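Local coordinates for protein hydroquinone dioxygenase large subunit (Pseudomonas sp., PDB 4ZXA) that forms, together with a small subunit, a cupin-type, Fe2+-dependent dioxygenase that probably opens the aromatic ring of hydroquinone with molecular oxygen, at residues R72-W76 with T229-S233; F79-N84 with V254-R260; L223-T229 with K309-L313; I251-F255 with I301-G305; F141-A145 with C164-R169. All coordinates share one frame; numbering follows the deposited sequence.

Contact 1: R72-W76 with T229-S233. With H8N (4-hydroxybenzonitrile), chain J.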
# COMPACT_ATOMS: atom_id res chain seq x y z
N ARG E 72 7.04 14.25 3.36
CA ARG E 72 8.08 14.03 4.36
C ARG E 72 9.43 14.44 3.79
O ARG E 72 10.19 15.15 4.45
CB ARG E 72 8.11 12.58 4.89
CG ARG E 72 6.83 12.13 5.65
CD ARG E 72 6.36 13.21 6.61
NE ARG E 72 5.18 12.86 7.40
CZ ARG E 72 3.94 12.79 6.91
NH1 ARG E 72 3.72 12.98 5.61
NH2 ARG E 72 2.93 12.51 7.72
N ASP E 73 9.71 14.02 2.56
CA ASP E 73 11.01 14.30 1.95
C ASP E 73 11.28 15.80 1.90
O ASP E 73 12.41 16.25 2.10
CB ASP E 73 11.14 13.70 0.55
CG ASP E 73 12.50 13.07 0.30
OD1 ASP E 73 13.39 13.13 1.19
OD2 ASP E 73 12.68 12.50 -0.80
N VAL E 74 10.23 16.58 1.64
CA VAL E 74 10.38 18.02 1.53
C VAL E 74 10.54 18.66 2.89
O VAL E 74 11.38 19.55 3.07
CB VAL E 74 9.19 18.67 0.80
CG1 VAL E 74 9.07 20.13 1.20
CG2 VAL E 74 9.36 18.52 -0.69
N ALA E 75 9.75 18.19 3.85
CA ALA E 75 9.75 18.76 5.19
C ALA E 75 11.06 18.44 5.90
O ALA E 75 11.51 19.22 6.74
CB ALA E 75 8.56 18.25 6.00
N TRP E 76 11.64 17.29 5.57
CA TRP E 76 12.86 16.83 6.24
C TRP E 76 14.12 17.29 5.53
O TRP E 76 15.23 17.00 5.96
CB TRP E 76 12.88 15.29 6.33
CG TRP E 76 11.73 14.69 7.06
CD1 TRP E 76 10.82 15.35 7.85
CD2 TRP E 76 11.33 13.31 7.05
NE1 TRP E 76 9.90 14.46 8.33
CE2 TRP E 76 10.18 13.21 7.86
CE3 TRP E 76 11.83 12.16 6.44
CZ2 TRP E 76 9.54 11.99 8.08
CZ3 TRP E 76 11.19 10.97 6.65
CH2 TRP E 76 10.06 10.89 7.46
N THR E 229 1.88 14.21 11.61
CA THR E 229 2.41 12.91 12.01
C THR E 229 3.76 12.60 11.36
O THR E 229 4.10 13.15 10.32
CB THR E 229 1.43 11.78 11.66
OG1 THR E 229 1.28 11.72 10.24
CG2 THR E 229 0.10 12.04 12.31
N TRP E 230 4.51 11.71 11.99
CA TRP E 230 5.83 11.33 11.50
C TRP E 230 6.67 12.54 11.11
O TRP E 230 7.09 12.69 9.94
CB TRP E 230 5.69 10.34 10.37
CG TRP E 230 4.80 9.18 10.73
CD1 TRP E 230 3.48 9.04 10.43
CD2 TRP E 230 5.18 8.01 11.46
NE1 TRP E 230 3.01 7.84 10.91
CE2 TRP E 230 4.03 7.20 11.56
CE3 TRP E 230 6.37 7.57 12.03
CZ2 TRP E 230 4.05 5.96 12.20
CZ3 TRP E 230 6.40 6.35 12.68
CH2 TRP E 230 5.25 5.55 12.75
N ASN E 231 6.89 13.42 12.09
CA ASN E 231 7.68 14.62 11.86
C ASN E 231 8.52 15.05 13.06
O ASN E 231 8.12 15.92 13.83
CB ASN E 231 6.79 15.76 11.40
CG ASN E 231 7.58 16.86 10.72
OD1 ASN E 231 8.39 16.60 9.83
ND2 ASN E 231 7.37 18.09 11.16
N PRO E 232 9.69 14.42 13.22
CA PRO E 232 10.59 14.78 14.32
C PRO E 232 10.83 16.28 14.33
O PRO E 232 11.24 16.84 13.31
CB PRO E 232 11.88 14.02 13.97
CG PRO E 232 11.41 12.85 13.11
CD PRO E 232 10.26 13.42 12.31
N SER E 233 10.57 16.92 15.48
CA SER E 233 10.72 18.36 15.62
C SER E 233 11.48 18.66 16.93
O SER E 233 11.19 18.06 17.97
CB SER E 233 9.34 19.01 15.62
OG SER E 233 9.44 20.43 15.62
NAA H8N J . 13.96 6.96 10.38
CAC H8N J . 13.06 7.55 10.79
CAI H8N J . 11.90 8.29 11.35
CAF H8N J . 11.31 7.81 12.51
CAD H8N J . 10.22 8.47 13.07
CAH H8N J . 9.75 9.60 12.42
OAB H8N J . 8.66 10.25 12.95
CAE H8N J . 10.33 10.08 11.26
CAG H8N J . 11.42 9.42 10.71

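Contact 2: F79-N84 with V254-R260. With CD (cadmium ion), chain I; H8N (4-hydroxybenzonitrile), chain J.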
# COMPACT_ATOMS: atom_id res chain seq x y z
N PHE E 79 16.29 14.47 4.58
CA PHE E 79 16.67 13.62 5.69
C PHE E 79 18.13 13.17 5.57
O PHE E 79 19.00 13.97 5.22
CB PHE E 79 15.74 12.40 5.71
CG PHE E 79 15.52 11.82 7.09
CD1 PHE E 79 15.82 12.56 8.22
CD2 PHE E 79 15.02 10.54 7.24
CE1 PHE E 79 15.63 12.02 9.50
CE2 PHE E 79 14.83 9.99 8.51
CZ PHE E 79 15.12 10.73 9.64
N TYR E 80 18.39 11.90 5.87
CA TYR E 80 19.72 11.31 5.77
C TYR E 80 19.53 9.99 5.08
O TYR E 80 18.44 9.44 5.11
CB TYR E 80 20.32 11.04 7.16
CG TYR E 80 20.33 12.25 8.02
CD1 TYR E 80 21.35 13.17 7.92
CD2 TYR E 80 19.29 12.51 8.90
CE1 TYR E 80 21.36 14.31 8.70
CE2 TYR E 80 19.28 13.65 9.68
CZ TYR E 80 20.32 14.55 9.58
OH TYR E 80 20.32 15.68 10.35
N GLY E 81 20.58 9.45 4.49
CA GLY E 81 20.48 8.13 3.88
C GLY E 81 19.38 8.04 2.82
O GLY E 81 19.16 8.99 2.05
N TRP E 82 18.69 6.90 2.77
CA TRP E 82 17.75 6.63 1.70
C TRP E 82 16.30 6.77 2.16
O TRP E 82 15.85 6.04 3.05
CB TRP E 82 17.94 5.23 1.14
CG TRP E 82 19.26 4.96 0.49
CD1 TRP E 82 19.50 4.76 -0.84
CD2 TRP E 82 20.53 4.81 1.15
NE1 TRP E 82 20.84 4.51 -1.05
CE2 TRP E 82 21.49 4.54 0.16
CE3 TRP E 82 20.95 4.89 2.48
CZ2 TRP E 82 22.85 4.35 0.46
CZ3 TRP E 82 22.30 4.71 2.78
CH2 TRP E 82 23.23 4.44 1.77
N VAL E 83 15.57 7.69 1.55
CA VAL E 83 14.15 7.85 1.81
C VAL E 83 13.36 7.19 0.66
O VAL E 83 13.35 7.69 -0.46
CB VAL E 83 13.81 9.33 1.91
CG1 VAL E 83 12.32 9.52 2.14
CG2 VAL E 83 14.65 10.01 3.00
N ASN E 84 12.72 6.06 0.95
CA ASN E 84 12.04 5.31 -0.09
C ASN E 84 10.54 5.54 -0.07
O ASN E 84 9.89 5.35 0.97
CB ASN E 84 12.34 3.83 0.02
CG ASN E 84 13.82 3.52 -0.13
OD1 ASN E 84 14.54 3.36 0.86
ND2 ASN E 84 14.27 3.42 -1.37
N VAL E 254 7.31 6.48 4.52
CA VAL E 254 8.40 5.96 3.71
C VAL E 254 9.00 4.82 4.45
O VAL E 254 8.78 4.68 5.64
CB VAL E 254 9.52 7.02 3.50
CG1 VAL E 254 9.02 8.19 2.68
CG2 VAL E 254 10.07 7.51 4.85
N PHE E 255 9.78 3.98 3.78
CA PHE E 255 10.73 3.17 4.53
C PHE E 255 12.14 3.75 4.41
O PHE E 255 12.59 4.19 3.33
CB PHE E 255 10.64 1.65 4.26
CG PHE E 255 11.14 1.20 2.90
CD1 PHE E 255 10.25 1.00 1.84
CD2 PHE E 255 12.50 0.92 2.71
CE1 PHE E 255 10.71 0.55 0.59
CE2 PHE E 255 12.98 0.47 1.45
CZ PHE E 255 12.08 0.28 0.39
N HIS E 256 12.81 3.82 5.55
CA HIS E 256 14.06 4.55 5.63
C HIS E 256 15.26 3.63 5.64
O HIS E 256 15.31 2.68 6.42
CB HIS E 256 14.08 5.41 6.89
CG HIS E 256 15.27 6.31 6.98
ND1 HIS E 256 15.89 6.62 8.17
CD2 HIS E 256 15.97 6.94 6.02
CE1 HIS E 256 16.91 7.42 7.94
NE2 HIS E 256 16.98 7.63 6.64
N GLY E 257 16.23 3.91 4.77
CA GLY E 257 17.51 3.23 4.80
C GLY E 257 18.53 4.10 5.52
O GLY E 257 18.83 5.21 5.07
N ASN E 258 19.05 3.61 6.65
CA ASN E 258 19.91 4.41 7.53
C ASN E 258 21.33 4.68 7.01
O ASN E 258 21.85 3.92 6.20
CB ASN E 258 19.99 3.73 8.90
CG ASN E 258 18.78 4.02 9.79
OD1 ASN E 258 17.73 4.46 9.32
ND2 ASN E 258 18.93 3.77 11.08
N ASP E 259 21.97 5.75 7.48
CA ASP E 259 23.42 5.91 7.26
C ASP E 259 24.17 6.39 8.51
O ASP E 259 25.33 6.80 8.44
CB ASP E 259 23.68 6.87 6.09
CG ASP E 259 23.43 8.32 6.47
OD1 ASP E 259 22.73 8.57 7.47
OD2 ASP E 259 23.95 9.20 5.76
N ARG E 260 23.47 6.35 9.64
CA ARG E 260 24.04 6.63 10.95
C ARG E 260 23.18 5.85 11.93
O ARG E 260 22.10 5.41 11.57
CB ARG E 260 23.97 8.12 11.27
CG ARG E 260 22.58 8.72 11.14
CD ARG E 260 22.64 10.24 10.93
NE ARG E 260 23.32 10.52 9.68
CZ ARG E 260 23.93 11.67 9.38
NH1 ARG E 260 23.93 12.67 10.25
NH2 ARG E 260 24.53 11.81 8.20
CD CD I . 15.81 5.57 10.07
NAA H8N J . 13.96 6.96 10.38
CAC H8N J . 13.06 7.55 10.79
CAI H8N J . 11.90 8.29 11.35
CAF H8N J . 11.31 7.81 12.51
CAD H8N J . 10.22 8.47 13.07
CAH H8N J . 9.75 9.60 12.42
OAB H8N J . 8.66 10.25 12.95
CAE H8N J . 10.33 10.08 11.26
CAG H8N J . 11.42 9.42 10.71

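Contact 3: L223-T229 with K309-L313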
# COMPACT_ATOMS: atom_id res chain seq x y z
N LEU E 223 3.20 17.86 22.80
CA LEU E 223 3.00 16.80 21.82
C LEU E 223 1.51 16.56 21.55
O LEU E 223 1.11 16.36 20.41
CB LEU E 223 3.68 15.49 22.24
CG LEU E 223 5.21 15.58 22.34
CD1 LEU E 223 5.80 14.22 22.70
CD2 LEU E 223 5.82 16.11 21.05
N SER E 224 0.69 16.62 22.60
CA SER E 224 -0.74 16.33 22.44
C SER E 224 -1.37 17.28 21.44
O SER E 224 -2.44 17.01 20.89
CB SER E 224 -1.48 16.38 23.79
OG SER E 224 -1.70 17.71 24.24
N ARG E 225 -0.70 18.41 21.22
CA ARG E 225 -1.24 19.44 20.35
C ARG E 225 -0.55 19.46 18.99
O ARG E 225 -0.73 20.39 18.22
CB ARG E 225 -1.21 20.80 21.05
CG ARG E 225 -2.10 20.83 22.31
CD ARG E 225 -1.93 22.11 23.13
NE ARG E 225 -2.82 22.10 24.29
CZ ARG E 225 -3.80 22.98 24.52
NH1 ARG E 225 -4.03 23.97 23.68
NH2 ARG E 225 -4.54 22.86 25.61
N SER E 226 0.22 18.42 18.70
CA SER E 226 0.85 18.29 17.39
C SER E 226 -0.17 18.04 16.29
O SER E 226 -1.01 17.16 16.41
CB SER E 226 1.87 17.15 17.40
OG SER E 226 2.36 16.89 16.09
N ASP E 227 -0.06 18.79 15.20
CA ASP E 227 -1.04 18.73 14.11
C ASP E 227 -0.53 17.96 12.90
O ASP E 227 -1.16 17.97 11.84
CB ASP E 227 -1.43 20.14 13.66
CG ASP E 227 -0.23 20.96 13.21
OD1 ASP E 227 0.80 20.98 13.94
OD2 ASP E 227 -0.30 21.58 12.13
N VAL E 228 0.62 17.29 13.05
CA VAL E 228 1.22 16.51 11.96
C VAL E 228 1.72 15.18 12.49
O VAL E 228 1.97 15.04 13.69
CB VAL E 228 2.42 17.25 11.31
CG1 VAL E 228 1.98 18.60 10.77
CG2 VAL E 228 3.56 17.42 12.31
N THR E 229 1.88 14.21 11.61
CA THR E 229 2.41 12.91 12.01
C THR E 229 3.76 12.60 11.36
O THR E 229 4.10 13.15 10.32
CB THR E 229 1.43 11.78 11.66
OG1 THR E 229 1.28 11.72 10.24
CG2 THR E 229 0.10 12.04 12.31
N LYS E 309 -2.38 3.61 17.34
CA LYS E 309 -2.85 4.83 17.97
C LYS E 309 -1.77 5.91 17.89
O LYS E 309 -0.60 5.62 18.10
CB LYS E 309 -3.21 4.60 19.45
CG LYS E 309 -3.48 5.90 20.19
CD LYS E 309 -3.92 5.69 21.63
CE LYS E 309 -4.14 7.01 22.39
NZ LYS E 309 -2.88 7.76 22.65
N ARG E 310 -2.17 7.14 17.61
CA ARG E 310 -1.26 8.27 17.71
C ARG E 310 -0.47 8.16 19.01
O ARG E 310 -1.05 8.20 20.10
CB ARG E 310 -2.04 9.59 17.69
CG ARG E 310 -1.32 10.75 17.00
CD ARG E 310 -2.16 12.02 17.14
NE ARG E 310 -1.65 13.18 16.41
CZ ARG E 310 -1.83 13.37 15.11
NH1 ARG E 310 -2.48 12.46 14.38
NH2 ARG E 310 -1.36 14.46 14.53
N SER E 311 0.86 8.04 18.88
CA SER E 311 1.74 7.84 20.02
C SER E 311 2.89 8.85 20.08
O SER E 311 3.28 9.43 19.07
CB SER E 311 2.33 6.42 19.99
OG SER E 311 3.06 6.21 18.80
N MET E 312 3.44 9.02 21.27
CA MET E 312 4.50 10.00 21.46
C MET E 312 5.83 9.30 21.35
O MET E 312 6.14 8.40 22.14
CB MET E 312 4.36 10.67 22.81
CG MET E 312 2.99 11.29 23.03
SD MET E 312 2.98 12.26 24.55
CE MET E 312 1.37 13.06 24.43
N LEU E 313 6.61 9.67 20.34
CA LEU E 313 7.92 9.06 20.13
C LEU E 313 9.01 10.12 20.21
O LEU E 313 8.92 11.19 19.62
CB LEU E 313 8.01 8.36 18.77
CG LEU E 313 9.41 7.91 18.33
CD1 LEU E 313 9.96 6.81 19.24
CD2 LEU E 313 9.40 7.41 16.91
O HOH W 1 -1.12 15.07 18.47
O HOH W 2 -2.06 15.02 11.90

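Contact 4: I251-F255 with I301-G305. With CD (cadmium ion), chain I.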
# COMPACT_ATOMS: atom_id res chain seq x y z
N ILE E 251 1.06 4.52 9.42
CA ILE E 251 2.34 4.02 8.93
C ILE E 251 3.31 5.12 8.51
O ILE E 251 2.94 6.04 7.81
CB ILE E 251 2.13 3.11 7.70
CG1 ILE E 251 1.01 2.10 7.95
CG2 ILE E 251 3.42 2.40 7.32
CD1 ILE E 251 0.60 1.34 6.72
N LEU E 252 4.56 5.00 8.95
CA LEU E 252 5.63 5.89 8.46
C LEU E 252 5.52 5.98 6.92
O LEU E 252 5.59 4.97 6.23
CB LEU E 252 7.00 5.35 8.87
CG LEU E 252 8.22 6.17 8.42
CD1 LEU E 252 8.24 7.56 9.08
CD2 LEU E 252 9.53 5.43 8.70
N PRO E 253 5.32 7.18 6.39
CA PRO E 253 5.03 7.33 4.95
C PRO E 253 6.16 6.88 3.99
O PRO E 253 5.96 6.90 2.78
CB PRO E 253 4.75 8.84 4.82
CG PRO E 253 4.31 9.27 6.19
CD PRO E 253 5.14 8.45 7.12
N VAL E 254 7.31 6.48 4.52
CA VAL E 254 8.40 5.96 3.71
C VAL E 254 9.00 4.82 4.45
O VAL E 254 8.78 4.68 5.64
CB VAL E 254 9.52 7.02 3.50
CG1 VAL E 254 9.02 8.19 2.68
CG2 VAL E 254 10.07 7.51 4.85
N PHE E 255 9.78 3.98 3.78
CA PHE E 255 10.73 3.17 4.53
C PHE E 255 12.14 3.75 4.41
O PHE E 255 12.59 4.19 3.33
CB PHE E 255 10.64 1.65 4.26
CG PHE E 255 11.14 1.20 2.90
CD1 PHE E 255 10.25 1.00 1.84
CD2 PHE E 255 12.50 0.92 2.71
CE1 PHE E 255 10.71 0.55 0.59
CE2 PHE E 255 12.98 0.47 1.45
CZ PHE E 255 12.08 0.28 0.39
N ILE E 301 20.77 -0.86 8.44
CA ILE E 301 19.47 -1.46 8.20
C ILE E 301 18.54 -0.43 7.57
O ILE E 301 18.86 0.75 7.47
CB ILE E 301 18.83 -2.07 9.51
CG1 ILE E 301 18.81 -1.07 10.66
CG2 ILE E 301 19.57 -3.34 9.95
CD1 ILE E 301 17.73 -0.01 10.56
N ARG E 302 17.39 -0.91 7.11
CA ARG E 302 16.29 -0.03 6.73
C ARG E 302 15.08 -0.48 7.54
O ARG E 302 15.03 -1.62 8.02
CB ARG E 302 16.00 -0.18 5.24
CG ARG E 302 15.52 -1.57 4.89
CD ARG E 302 15.45 -1.77 3.40
NE ARG E 302 14.18 -2.37 3.03
CZ ARG E 302 13.91 -2.86 1.82
NH1 ARG E 302 14.83 -2.84 0.87
NH2 ARG E 302 12.71 -3.39 1.57
N HIS E 303 14.10 0.40 7.70
CA HIS E 303 13.00 0.10 8.60
C HIS E 303 11.79 0.97 8.32
O HIS E 303 11.88 1.96 7.60
CB HIS E 303 13.46 0.26 10.05
CG HIS E 303 14.00 1.63 10.36
ND1 HIS E 303 14.55 1.94 11.58
CD2 HIS E 303 14.06 2.75 9.61
CE1 HIS E 303 14.93 3.22 11.57
NE2 HIS E 303 14.64 3.72 10.39
N GLN E 304 10.64 0.60 8.87
CA GLN E 304 9.40 1.34 8.68
C GLN E 304 8.57 1.07 9.93
O GLN E 304 8.63 -0.03 10.48
CB GLN E 304 8.67 0.87 7.42
CG GLN E 304 7.47 1.72 7.02
CD GLN E 304 6.92 1.39 5.63
OE1 GLN E 304 7.00 0.25 5.17
NE2 GLN E 304 6.36 2.39 4.96
N GLY E 305 7.83 2.06 10.39
CA GLY E 305 7.08 1.92 11.64
C GLY E 305 5.58 1.83 11.47
O GLY E 305 5.01 2.31 10.47
CD CD I . 15.81 5.57 10.07

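Contact 5: F141-A145 with C164-R169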
# COMPACT_ATOMS: atom_id res chain seq x y z
N PHE E 141 -7.24 17.32 1.02
CA PHE E 141 -6.24 16.34 1.45
C PHE E 141 -5.01 16.99 2.11
O PHE E 141 -4.35 17.84 1.53
CB PHE E 141 -5.80 15.49 0.24
CG PHE E 141 -4.79 14.42 0.57
CD1 PHE E 141 -5.19 13.25 1.22
CD2 PHE E 141 -3.46 14.55 0.20
CE1 PHE E 141 -4.27 12.24 1.52
CE2 PHE E 141 -2.54 13.55 0.49
CZ PHE E 141 -2.95 12.39 1.16
N ASP E 142 -4.71 16.55 3.33
CA ASP E 142 -3.55 17.03 4.07
C ASP E 142 -2.54 15.90 4.22
O ASP E 142 -2.72 15.00 5.04
CB ASP E 142 -4.01 17.54 5.44
CG ASP E 142 -2.86 17.76 6.42
OD1 ASP E 142 -1.68 17.84 6.00
OD2 ASP E 142 -3.14 17.86 7.62
N PRO E 143 -1.46 15.94 3.42
CA PRO E 143 -0.40 14.93 3.34
C PRO E 143 0.35 14.71 4.66
O PRO E 143 1.10 13.74 4.78
CB PRO E 143 0.58 15.52 2.30
CG PRO E 143 -0.14 16.63 1.66
CD PRO E 143 -1.14 17.14 2.63
N PHE E 144 0.16 15.60 5.63
CA PHE E 144 0.86 15.51 6.91
C PHE E 144 0.03 14.83 8.01
O PHE E 144 0.49 14.69 9.14
CB PHE E 144 1.24 16.91 7.36
CG PHE E 144 2.71 17.17 7.37
CD1 PHE E 144 3.21 18.37 6.89
CD2 PHE E 144 3.59 16.23 7.89
CE1 PHE E 144 4.56 18.62 6.92
CE2 PHE E 144 4.95 16.48 7.93
CZ PHE E 144 5.43 17.67 7.44
N ALA E 145 -1.18 14.41 7.67
CA ALA E 145 -2.09 13.87 8.66
C ALA E 145 -2.37 12.39 8.42
O ALA E 145 -2.16 11.89 7.32
CB ALA E 145 -3.39 14.65 8.65
N CYS E 164 -1.48 23.40 4.63
CA CYS E 164 -1.01 22.11 5.13
C CYS E 164 0.37 21.75 4.62
O CYS E 164 1.13 21.09 5.32
CB CYS E 164 -1.99 20.99 4.81
SG CYS E 164 -3.54 21.20 5.69
N ILE E 165 0.70 22.17 3.41
CA ILE E 165 2.00 21.83 2.85
C ILE E 165 3.08 22.87 3.11
O ILE E 165 4.27 22.56 3.02
CB ILE E 165 1.91 21.49 1.36
CG1 ILE E 165 1.39 22.69 0.58
CG2 ILE E 165 1.01 20.28 1.14
CD1 ILE E 165 1.67 22.59 -0.91
N GLU E 166 2.71 24.10 3.43
CA GLU E 166 3.71 25.12 3.77
C GLU E 166 3.60 25.51 5.24
O GLU E 166 3.29 26.65 5.57
CB GLU E 166 3.55 26.38 2.93
CG GLU E 166 3.49 26.20 1.43
CD GLU E 166 3.34 27.53 0.72
OE1 GLU E 166 2.39 27.69 -0.07
OE2 GLU E 166 4.16 28.43 0.98
N ARG E 167 3.85 24.56 6.13
CA ARG E 167 3.82 24.89 7.53
C ARG E 167 5.10 25.64 7.90
O ARG E 167 6.20 25.11 7.79
CB ARG E 167 3.57 23.64 8.38
CG ARG E 167 2.06 23.35 8.61
CD ARG E 167 1.74 21.87 8.49
NE ARG E 167 0.46 21.51 9.10
CZ ARG E 167 -0.37 20.59 8.59
NH1 ARG E 167 -0.04 19.96 7.48
NH2 ARG E 167 -1.53 20.30 9.19
N PHE E 168 4.95 26.90 8.28
CA PHE E 168 6.08 27.71 8.71
C PHE E 168 6.38 27.38 10.16
O PHE E 168 5.47 27.35 11.00
CB PHE E 168 5.75 29.20 8.58
CG PHE E 168 6.86 30.12 8.99
CD1 PHE E 168 7.03 30.46 10.33
CD2 PHE E 168 7.71 30.66 8.05
CE1 PHE E 168 8.05 31.31 10.71
CE2 PHE E 168 8.73 31.51 8.43
CZ PHE E 168 8.90 31.84 9.76
N ARG E 169 7.65 27.13 10.46
CA ARG E 169 8.04 26.79 11.82
C ARG E 169 9.23 27.62 12.27
O ARG E 169 10.26 27.64 11.60
CB ARG E 169 8.37 25.30 11.93
CG ARG E 169 7.24 24.34 11.49
CD ARG E 169 7.81 23.00 10.98
NE ARG E 169 6.79 22.12 10.37
CZ ARG E 169 7.04 21.19 9.45
NH1 ARG E 169 8.27 20.99 8.99
NH2 ARG E 169 6.04 20.46 8.98

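Contact 1: R72-W76 with T229-S233
Arg-72, in the last turn of helix 63-75, and Trp-76 just after it face the irregular loop 229-233, and the backbones stay apart, with the CA of Arg-72 7.5 Å from the CA of Asn-231. Arg-72 spans the gap: its chain bends at chi2 (-44°) and turns the guanidinium edge toward two consecutive carbonyls. Arg-72 NH2 donates to Thr-229 O at 2.9 Å. Arg-72 NE donates to Trp-230 O at 3.2 Å; the oxygen lies in the guanidinium plane, while NE sits well above the carbonyl plane. NH1 has its own partner in Pro-143 O. Trp-76 lies nearly coplanar with the Asn-231 amide and sends a weak bond from NE1 to Asn-231 OD1 at 3.0 Å. Farther along the same indole, Trp-76 CZ2 comes 3.8 Å from CAE of the bound 4-hydroxybenzonitrile, while Pro-232 CD touches CAE at 3.5 Å. Replacing Arg-72 with a leucine would probably leave the carbonyls of Thr-229 and Trp-230 without these donors and let the loop shift against the helix. Since Trp-76, Trp-230, Asn-231 and Pro-232 all line the ligand pocket, a charged group one layer behind the wall holds the loop backbone by its carbonyls, and largely aromatic and proline surfaces meet the ligand.

Contact 2: F79-N84 with V254-R260
The eight-stranded antiparallel sheet of this cupin protein joins its N-terminal strands to its metal-binding strands here, where Trp-82 to Asn-84 pair with Phe-255 to Gly-257. Trp-82 and Gly-257 form a hydrogen-bonded pair, with Trp-82 N to Gly-257 O at 2.9 Å and a return bond of similar length. Val-83 and His-256 make the next, non-hydrogen-bonded pair, and Asn-84 with Phe-255 is hydrogen-bonded again. Asn-84 CB sits over the centre of the Phe-255 ring in a CH-pi contact, 3.6 Å from the centroid. On the face of Val-83 and His-256 lies the metal site. The His-256 ring swings out with CG anti to its backbone N (chi1 -174°): His-256 ND1 binds the cadmium ion at 2.2 Å, while NE2 donates to Tyr-80 O at 2.8 Å in a fairly straight bond (162°), which fixes the ring's rotation. Phe-79 CE2 lies over one face of the imidazole. Asn-258 OD1, its ND2 bonded to Pro-298 O, and the ligand nitrile nitrogen also coordinate the metal; Glu-262 and His-303 complete the site. Any CB on Gly-81 would run into Gly-257 O. Beyond it, Asp-259 takes Tyr-95 OH on OD2 and a salt bridge from Arg-260 NE on OD1. One face of the Arg-260 guanidinium lies over Tyr-80 CD1, 3.3 Å from Arg-260 CZ, with the planes 29° apart.

Contact 3: L223-T229 with K309-L313
Arg-310 points its CB at loop 225-229 and runs out straight from CG to NE, its side chain touching Phe-194 and Thr-247, before the guanidinium arrives among the carbonyls that follow helix 219-224. Arg-310 NE donates to a water at 2.8 Å, and that water in turn lies 2.9 Å from Ser-226 O and within bonding distance of Leu-223 O, near the end of the helix. One step further, Arg-310 NH2 makes a weak direct bond to Ser-226 O at 3.3 Å and a shorter one, 2.8 Å, to a second water, which lies in the guanidinium plane and passes a weak bond on to Asp-227 O. Arg-310 NH1 touches the methyl CG2 of Thr-229 at 3.3 Å and forms salt bridges with Glu-249 and Glu-149, which probably balance the charge in this buried place. The loop braces itself as well: Ser-226 OG donates to Val-228 O, in the carbonyl plane and on a lone pair. Two residues along the strand, Met-312 crosses Leu-223 obliquely, with Met-312 CB 3.8 Å from Leu-223 CD1 and Met-312 CE 4.0 Å from Leu-223 CB; Phe-14 of the small subunit packs on the same methionine. The arrangement seats a helix and its exit loop on strand 310-318, an inner strand of one of the antiparallel sheets that make up the cupin fold.

Contact 4: I251-F255 with I301-G305
Leu-252 meets Gln-304 and Gly-305 in the tightly bonded half of this contact, where backbone and side chain share the work. Leu-252 N donates to Gly-305 O at 3.1 Å, as neighbouring strands should, but the regular pairing then stops: two residues, Pro-253 and Val-254, lie between Leu-252 and Phe-255, while their nearest partners, Gly-305 and Gln-304, are adjacent. Gln-304 makes up for the break. Its chain, fully extended from a chi1 of -171°, carries NE2 to Leu-252 O, 3.0 Å from Gln-304 NE2, close to in line with the C=O bond and at an N-H...O angle of 161°. Past the break Phe-255 CA makes a CA-H...O contact with His-303 O at 3.5 Å, and backbone pairing resumes where His-256 bonds His-303. Both strands belong to the antiparallel sheet of the cupin fold, and His-303, its CB directed away from segment 251-255, binds the cadmium ion through NE2 at 2.2 Å. The other end, partly exposed, has close packing but no hydrogen bond between the segments. Arg-302 bends at chi3 and lays one face of its guanidinium against Phe-255 CE2, which sits over the centre of the group, 3.5 Å from Arg-302 CZ, with the planes 28° apart. A serine in place of Arg-302 would probably leave Phe-255 CE2 without its guanidinium cover and open a gap beside the ring. His-87 touches both residues there, and at the far end Ile-251 packs on Phe-45 of the second copy of this subunit.

Contact 5: F141-A145 with C164-R169
Asp-142 and Arg-167 supply the ionic part of the contact, a two-point salt bridge whose carboxylate and guanidinium planes are 36° apart. Arg-167 NH1 donates to Asp-142 OD1 at 3.1 Å and almost straight (170°), while the bond from Arg-167 NH2 to Asp-142 OD2 is weak at 3.3 Å. NH1 also sends a weak bond to Cys-164 O, at the end of helix 162-165, and NE is salt-bridged to Asp-227. Among the bonds that shape the turn, Phe-144 N reaches Asp-142 OD1 at 2.9 Å, an Asx turn laid over the type I turn that Ala-145 N closes on Asp-142 O. Asp-142 OD1 is thus gripped by two donors, Phe-144 N and Arg-167 NH1, from opposite faces of the carboxylate; a chi1 of 167° puts it between them. Between apolar side chains the contact is short: Pro-143 CG rests on Ile-165 CG2 at 3.9 Å. Cys-164 SG lies 3.7 Å from Asp-142 CB. Phe-144 brings its side chain against polar groups. Arg-167 NH1 is 3.3 Å from Phe-144 CB, Cys-164 O lies at the ring edge, and Arg-169, exposed and touching a crystal neighbour, turns its guanidinium edge to Phe-144 CE1. With its carboxylate committed both to its own turn and to Arg-167, Asp-142 is likely to stay ionised, and one salt bridge backed by packing ties the 141-145 turn to the residues leaving helix 162-165.

Overall arrangement
Contacts 2 and 4 are neighbours in one sheet: both use strand 251-257, share Val-254 and Phe-255, and contribute ligands to the same cadmium ion. Strand pairing is regular in contact 2 and interrupted in contact 4. Contact 1 lies nearest the centre of the chain and, without any strand pairing, joins a helix end to a loop beside the ligand. Contact 3 shares Thr-229 with it and involves a strand of a different sheet from that of contacts 2 and 4; its buried guanidinium works partly through waters, and the small subunit touches it. Contact 5 lies away from the metal and reaches the exposed surface. A backbone bond from Phe-144 to Thr-229 ties it to contacts 1 and 3.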